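Local coordinates for protein alpha-glucosidase ([Eubacterium] rectale, PDB 6PNR) that probably hydrolyses alpha-glycosides of sulfoquinovose, the sulfonated sugar of plant sulfolipids, as a retaining sulfoquinovosidase of glycoside hydrolase family 31, at residues 147-152 / 497-501; 505-509 / 604-609. The contacts are given in a common frame with arbitrary orientation. Residue numbers count along the deposited sequence, not the author numbering.

Interaction 1 of 2, residues 147-152 / 497-501. With SO4 (sulfate ion), chain E.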
loop_
_atom_site.group_PDB
_atom_site.type_symbol
_atom_site.label_atom_id
_atom_site.label_comp_id
_atom_site.label_asym_id
_atom_site.label_seq_id
_atom_site.Cartn_x
_atom_site.Cartn_y
_atom_site.Cartn_z
ATOM N N TYR A 147 -10.933 9.911 -5.699
ATOM C CA TYR A 147 -11.783 9.968 -4.513
ATOM C C TYR A 147 -12.589 8.686 -4.340
ATOM O O TYR A 147 -12.690 8.157 -3.228
ATOM C CB TYR A 147 -12.706 11.186 -4.617
ATOM C CG TYR A 147 -13.655 11.367 -3.454
ATOM C CD1 TYR A 147 -13.204 11.868 -2.222
ATOM C CD2 TYR A 147 -15.003 11.047 -3.585
ATOM C CE1 TYR A 147 -14.094 12.047 -1.143
ATOM C CE2 TYR A 147 -15.892 11.212 -2.530
ATOM C CZ TYR A 147 -15.431 11.706 -1.310
ATOM O OH TYR A 147 -16.316 11.847 -0.282
ATOM N N VAL A 148 -13.146 8.152 -5.431
ATOM C CA VAL A 148 -13.949 6.925 -5.333
ATOM C C VAL A 148 -13.119 5.767 -4.799
ATOM O O VAL A 148 -13.585 4.992 -3.953
ATOM C CB VAL A 148 -14.578 6.576 -6.696
ATOM C CG1 VAL A 148 -15.099 5.131 -6.705
ATOM C CG2 VAL A 148 -15.711 7.554 -7.011
ATOM N N THR A 149 -11.887 5.611 -5.292
ATOM C CA THR A 149 -11.043 4.530 -4.791
ATOM C C THR A 149 -10.721 4.725 -3.318
ATOM O O THR A 149 -10.802 3.781 -2.518
ATOM C CB THR A 149 -9.753 4.440 -5.596
ATOM O OG1 THR A 149 -10.051 4.314 -6.993
ATOM C CG2 THR A 149 -8.918 3.236 -5.137
ATOM N N TRP A 150 -10.320 5.942 -2.946
ATOM C CA TRP A 150 -9.963 6.215 -1.560
ATOM C C TRP A 150 -11.134 5.917 -0.623
ATOM O O TRP A 150 -10.985 5.162 0.346
ATOM C CB TRP A 150 -9.481 7.663 -1.418
ATOM C CG TRP A 150 -9.201 8.058 0.003
ATOM C CD1 TRP A 150 -8.343 7.451 0.866
ATOM C CD2 TRP A 150 -9.803 9.131 0.720
ATOM N NE1 TRP A 150 -8.370 8.080 2.079
ATOM C CE2 TRP A 150 -9.257 9.123 2.014
ATOM C CE3 TRP A 150 -10.745 10.108 0.389
ATOM C CZ2 TRP A 150 -9.636 10.046 2.990
ATOM C CZ3 TRP A 150 -11.111 11.037 1.358
ATOM C CH2 TRP A 150 -10.560 10.995 2.638
ATOM N N ARG A 151 -12.321 6.471 -0.912
ATOM C CA ARG A 151 -13.473 6.188 -0.056
ATOM C C ARG A 151 -13.811 4.699 -0.063
ATOM O O ARG A 151 -14.156 4.131 0.978
ATOM C CB ARG A 151 -14.703 7.006 -0.477
ATOM C CG ARG A 151 -14.586 8.519 -0.380
ATOM C CD ARG A 151 -14.056 9.007 0.975
ATOM N NE ARG A 151 -14.819 8.492 2.102
ATOM C CZ ARG A 151 -14.387 8.503 3.360
ATOM N NH1 ARG A 151 -13.191 9.011 3.649
ATOM N NH2 ARG A 151 -15.137 7.987 4.324
ATOM N N SER A 152 -13.685 4.037 -1.220
ATOM C CA SER A 152 -13.946 2.598 -1.254
ATOM C C SER A 152 -13.002 1.853 -0.315
ATOM O O SER A 152 -13.422 0.916 0.374
ATOM C CB SER A 152 -13.833 2.055 -2.679
ATOM O OG SER A 152 -14.899 2.518 -3.498
ATOM N N LEU A 497 -21.418 4.956 -6.288
ATOM C CA LEU A 497 -21.067 5.215 -4.901
ATOM C C LEU A 497 -20.355 6.562 -4.822
ATOM O O LEU A 497 -19.805 7.044 -5.811
ATOM C CB LEU A 497 -20.146 4.121 -4.340
ATOM C CG LEU A 497 -20.616 2.673 -4.253
ATOM C CD1 LEU A 497 -19.458 1.779 -3.813
ATOM C CD2 LEU A 497 -21.764 2.552 -3.287
ATOM N N PHE A 498 -20.364 7.164 -3.631
ATOM C CA PHE A 498 -19.479 8.290 -3.292
ATOM C C PHE A 498 -19.584 9.442 -4.298
ATOM O O PHE A 498 -18.579 9.941 -4.814
ATOM C CB PHE A 498 -18.032 7.797 -3.169
ATOM C CG PHE A 498 -17.866 6.635 -2.212
ATOM C CD1 PHE A 498 -18.349 6.713 -0.915
ATOM C CD2 PHE A 498 -17.246 5.469 -2.618
ATOM C CE1 PHE A 498 -18.207 5.660 -0.031
ATOM C CE2 PHE A 498 -17.107 4.397 -1.742
ATOM C CZ PHE A 498 -17.587 4.492 -0.447
ATOM N N ASP A 499 -20.820 9.840 -4.608
ATOM C CA ASP A 499 -21.138 10.952 -5.508
ATOM C C ASP A 499 -20.856 10.650 -6.975
ATOM O O ASP A 499 -20.769 11.572 -7.798
ATOM C CB ASP A 499 -20.401 12.234 -5.105
ATOM C CG ASP A 499 -20.690 12.632 -3.669
ATOM O OD1 ASP A 499 -21.881 12.595 -3.284
ATOM O OD2 ASP A 499 -19.724 12.948 -2.934
ATOM N N ASN A 500 -20.728 9.391 -7.341
ATOM C CA ASN A 500 -20.503 9.019 -8.735
ATOM C C ASN A 500 -21.789 8.408 -9.283
ATOM O O ASN A 500 -22.146 7.287 -8.916
ATOM C CB ASN A 500 -19.334 8.045 -8.821
ATOM C CG ASN A 500 -18.860 7.817 -10.237
ATOM O OD1 ASN A 500 -18.956 8.702 -11.085
ATOM N ND2 ASN A 500 -18.324 6.623 -10.497
ATOM N N THR A 501 -22.489 9.141 -10.150
ATOM C CA THR A 501 -23.749 8.671 -10.713
ATOM C C THR A 501 -23.688 8.722 -12.228
ATOM O O THR A 501 -22.988 9.560 -12.809
ATOM C CB THR A 501 -24.974 9.494 -10.220
ATOM O OG1 THR A 501 -24.776 10.887 -10.504
ATOM C CG2 THR A 501 -25.205 9.306 -8.706
HETATM S S SO4 E . -22.626 7.593 -0.683
HETATM O O1 SO4 E . -22.153 6.431 -1.435
HETATM O O2 SO4 E . -22.126 7.484 0.687
HETATM O O3 SO4 E . -22.119 8.805 -1.328
HETATM O O4 SO4 E . -24.084 7.651 -0.684
HETATM O O HOH W 1 -18.827 10.857 -0.891
#
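Phe498 lays its ring against the methylene root of Arg151: CB of Arg151 sits 3.5 Å from the centroid of the Phe498 ring and 4° off its normal, a CH-pi contact over the face. The phenylalanine rides on a type I' beta turn, Leu497 to Asn500, in the loop between strand 490-491 and helix 504-514 of the (beta/alpha)8-barrel region, and the surface it meets is the first turns of helix 147-156, which precedes the barrel in sequence. The phi/psi pairs of the central residues, 54°/48° for Phe498 and 72°/18° for Asp499, are left-handed values that fit type I', and Asn500 N closes the turn on Leu497 O at 2.9 Å. Phe498 provides most of the surface that the turn buries on the helix. Its edge meets Ser152 OG, 3.4 Å from Phe498 CE2, while that hydroxyl donates back to Val148 O in its own helix (2.8 Å). Val148 fills the space beside the turn, its CG2 standing 4.1 Å from Asn500 CB. No direct hydrogen bond crosses between the segments; Arg151 forms a salt bridge with Glu155, and Asn500 ND2 bonds to Asp462. Trp150 does not touch the turn and stacks on Trp150 of the second subunit, so the same helix meets both the barrel loop and the neighbouring chain. A sulfate, probably from the crystallisation liquor, accepts a hydrogen bond from Phe498 N to its O1 (2.9 Å). At the rim, one water bridges the segments, 2.8 Å from Tyr147 OH and donating to Asp499 OD2 at 3.1 Å.

Interaction 2 of 2, residues 505-509 / 604-609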
loop_
_atom_site.group_PDB
_atom_site.type_symbol
_atom_site.label_atom_id
_atom_site.label_comp_id
_atom_site.label_asym_id
_atom_site.label_seq_id
_atom_site.Cartn_x
_atom_site.Cartn_y
_atom_site.Cartn_z
ATOM N N GLU A 505 -24.723 11.015 -21.189
ATOM C CA GLU A 505 -23.639 10.906 -22.157
ATOM C C GLU A 505 -22.883 9.593 -21.980
ATOM O O GLU A 505 -22.509 8.939 -22.965
ATOM C CB GLU A 505 -22.686 12.100 -22.016
ATOM C CG GLU A 505 -21.542 12.103 -23.043
ATOM C CD GLU A 505 -20.394 13.025 -22.655
ATOM O OE1 GLU A 505 -20.364 13.476 -21.490
ATOM O OE2 GLU A 505 -19.512 13.277 -23.505
ATOM N N LEU A 506 -22.650 9.196 -20.731
ATOM C CA LEU A 506 -21.972 7.927 -20.464
ATOM C C LEU A 506 -22.770 6.746 -20.997
ATOM O O LEU A 506 -22.211 5.839 -21.622
ATOM C CB LEU A 506 -21.734 7.756 -18.967
ATOM C CG LEU A 506 -21.111 6.371 -18.737
ATOM C CD1 LEU A 506 -19.659 6.348 -19.243
ATOM C CD2 LEU A 506 -21.226 5.951 -17.321
ATOM N N PHE A 507 -24.077 6.721 -20.737
ATOM C CA PHE A 507 -24.879 5.619 -21.246
ATOM C C PHE A 507 -24.776 5.538 -22.760
ATOM O O PHE A 507 -24.618 4.443 -23.320
ATOM C CB PHE A 507 -26.346 5.756 -20.818
ATOM C CG PHE A 507 -27.236 4.693 -21.411
ATOM C CD1 PHE A 507 -27.765 4.842 -22.693
ATOM C CD2 PHE A 507 -27.507 3.529 -20.713
ATOM C CE1 PHE A 507 -28.553 3.846 -23.266
ATOM C CE2 PHE A 507 -28.297 2.531 -21.276
ATOM C CZ PHE A 507 -28.820 2.694 -22.556
ATOM N N LEU A 508 -24.861 6.688 -23.441
ATOM C CA LEU A 508 -24.870 6.679 -24.900
ATOM C C LEU A 508 -23.508 6.294 -25.474
ATOM O O LEU A 508 -23.441 5.537 -26.450
ATOM C CB LEU A 508 -25.321 8.040 -25.428
ATOM C CG LEU A 508 -26.812 8.312 -25.201
ATOM C CD1 LEU A 508 -27.130 9.762 -25.515
ATOM C CD2 LEU A 508 -27.659 7.364 -26.040
ATOM N N ARG A 509 -22.415 6.812 -24.901
ATOM C CA ARG A 509 -21.083 6.388 -25.335
ATOM C C ARG A 509 -20.878 4.895 -25.112
ATOM O O ARG A 509 -20.219 4.230 -25.918
ATOM C CB ARG A 509 -19.986 7.169 -24.600
ATOM C CG ARG A 509 -19.769 8.597 -25.094
ATOM C CD ARG A 509 -19.346 8.626 -26.575
ATOM N NE ARG A 509 -18.989 9.992 -26.954
ATOM C CZ ARG A 509 -18.855 10.437 -28.199
ATOM N NH1 ARG A 509 -19.051 9.628 -29.234
ATOM N NH2 ARG A 509 -18.526 11.710 -28.404
ATOM N N VAL A 604 -14.796 6.028 -28.208
ATOM C CA VAL A 604 -14.623 7.215 -27.378
ATOM C C VAL A 604 -14.861 6.820 -25.931
ATOM O O VAL A 604 -15.955 6.374 -25.571
ATOM C CB VAL A 604 -15.575 8.338 -27.812
ATOM C CG1 VAL A 604 -15.495 9.526 -26.826
ATOM C CG2 VAL A 604 -15.255 8.779 -29.249
ATOM N N TYR A 605 -13.835 6.961 -25.095
ATOM C CA TYR A 605 -13.964 6.602 -23.695
ATOM C C TYR A 605 -13.797 7.808 -22.774
ATOM O O TYR A 605 -13.558 7.632 -21.578
ATOM C CB TYR A 605 -12.976 5.489 -23.330
ATOM C CG TYR A 605 -11.495 5.802 -23.524
ATOM C CD1 TYR A 605 -10.810 6.627 -22.631
ATOM C CD2 TYR A 605 -10.776 5.236 -24.581
ATOM C CE1 TYR A 605 -9.449 6.904 -22.792
ATOM C CE2 TYR A 605 -9.411 5.502 -24.750
ATOM C CZ TYR A 605 -8.761 6.338 -23.855
ATOM O OH TYR A 605 -7.419 6.593 -24.017
ATOM N N GLU A 606 -13.924 9.029 -23.302
ATOM C CA GLU A 606 -13.840 10.246 -22.496
ATOM C C GLU A 606 -15.072 11.104 -22.753
ATOM O O GLU A 606 -15.704 11.017 -23.808
ATOM C CB GLU A 606 -12.571 11.054 -22.811
ATOM C CG GLU A 606 -11.273 10.337 -22.487
ATOM C CD GLU A 606 -10.055 11.022 -23.098
ATOM O OE1 GLU A 606 -10.221 11.784 -24.069
ATOM O OE2 GLU A 606 -8.934 10.799 -22.605
ATOM N N GLN A 607 -15.394 11.953 -21.783
ATOM C CA GLN A 607 -16.549 12.833 -21.905
ATOM C C GLN A 607 -16.211 14.079 -22.725
ATOM O O GLN A 607 -15.044 14.430 -22.926
ATOM C CB GLN A 607 -17.059 13.251 -20.523
ATOM C CG GLN A 607 -16.138 14.190 -19.775
ATOM C CD GLN A 607 -16.742 14.660 -18.468
ATOM O OE1 GLN A 607 -16.926 13.877 -17.541
ATOM N NE2 GLN A 607 -17.060 15.941 -18.394
ATOM N N ASP A 608 -17.261 14.741 -23.212
ATOM C CA ASP A 608 -17.139 16.039 -23.884
ATOM C C ASP A 608 -16.279 15.958 -25.147
ATOM O O ASP A 608 -15.527 16.880 -25.463
ATOM C CB ASP A 608 -16.587 17.113 -22.939
ATOM C CG ASP A 608 -17.515 17.404 -21.768
ATOM O OD1 ASP A 608 -18.742 17.189 -21.902
ATOM O OD2 ASP A 608 -17.011 17.844 -20.709
ATOM N N LYS A 609 -16.402 14.864 -25.891
ATOM C CA LYS A 609 -15.615 14.675 -27.099
ATOM C C LYS A 609 -16.472 14.909 -28.331
ATOM O O LYS A 609 -17.649 14.536 -28.366
ATOM C CB LYS A 609 -15.003 13.271 -27.146
ATOM C CG LYS A 609 -13.792 13.137 -26.249
ATOM C CD LYS A 609 -12.735 14.099 -26.735
ATOM C CE LYS A 609 -11.492 14.062 -25.898
ATOM N NZ LYS A 609 -10.465 14.920 -26.541
HETATM O O HOH W 2 -17.797 12.124 -25.281
HETATM O O HOH W 3 -20.491 15.848 -20.805
HETATM O O HOH W 4 -17.666 4.457 -26.801
#
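This is a polar, water-mediated contact between two domains: helix 504-514 of the TIM-barrel region meets the loop joining strands 599-601 and 611-616 in the C-terminal region. A direct hydrogen bond runs from Asp608 N to Glu505 OE2, 2.7 Å with an N-H...acceptor angle of 157°. Glu505 and Arg509 lie one helical turn apart, as Arg509 N to Glu505 O at 2.9 Å confirms, and so present their side chains to the same loop. Water 2 fills the gap between them, donating to Glu505 OE2 (2.7 Å) and Glu606 O (2.8 Å) while accepting from Arg509 NE (3.0 Å) and Lys609 N (3.1 Å). Two acidic groups approach closely, with Glu505 OE1 4.1 Å from Asp608 OD1, but water 3 donates to both atoms, 2.5 Å from each, which probably offsets some of the repulsion. Val604 supplies the apolar element: its CG1 packs over one face of the Arg509 guanidinium, 3.5 Å from NE. The charge of Arg509 is balanced by Glu512 in the same helix, and its NH2 also bonds to Ala639 O. At the other end, water 4 joins Arg509 O (2.7 Å) to Val604 O (2.8 Å). Such direct and solvent-bridged bonding of a barrel helix to a following beta domain belongs to the multidomain build of GH31 enzymes, whose catalytic barrel is followed by a C-terminal beta domain.

How the interactions relate
The barrel-side segments of both contacts are close in sequence: 497-501 leads, after two residues, into helix 504-514, which carries 505-509. One short run of chain thus meets the helix 147-156 region in interaction 1 and the C-terminal domain in interaction 2, with the contact centres about 19 Å apart. The two differ in character, interaction 1 resting on an aromatic ring and interaction 2 on carboxylate, backbone and bridging water. Interaction 1 lies near the inhibitor-binding pocket: the side chain of Leu497 is about 11 Å from the bound aza-sugar, and Tyr494, a pocket residue, precedes Leu497 by three positions, though Leu497 is not itself among the pocket residues.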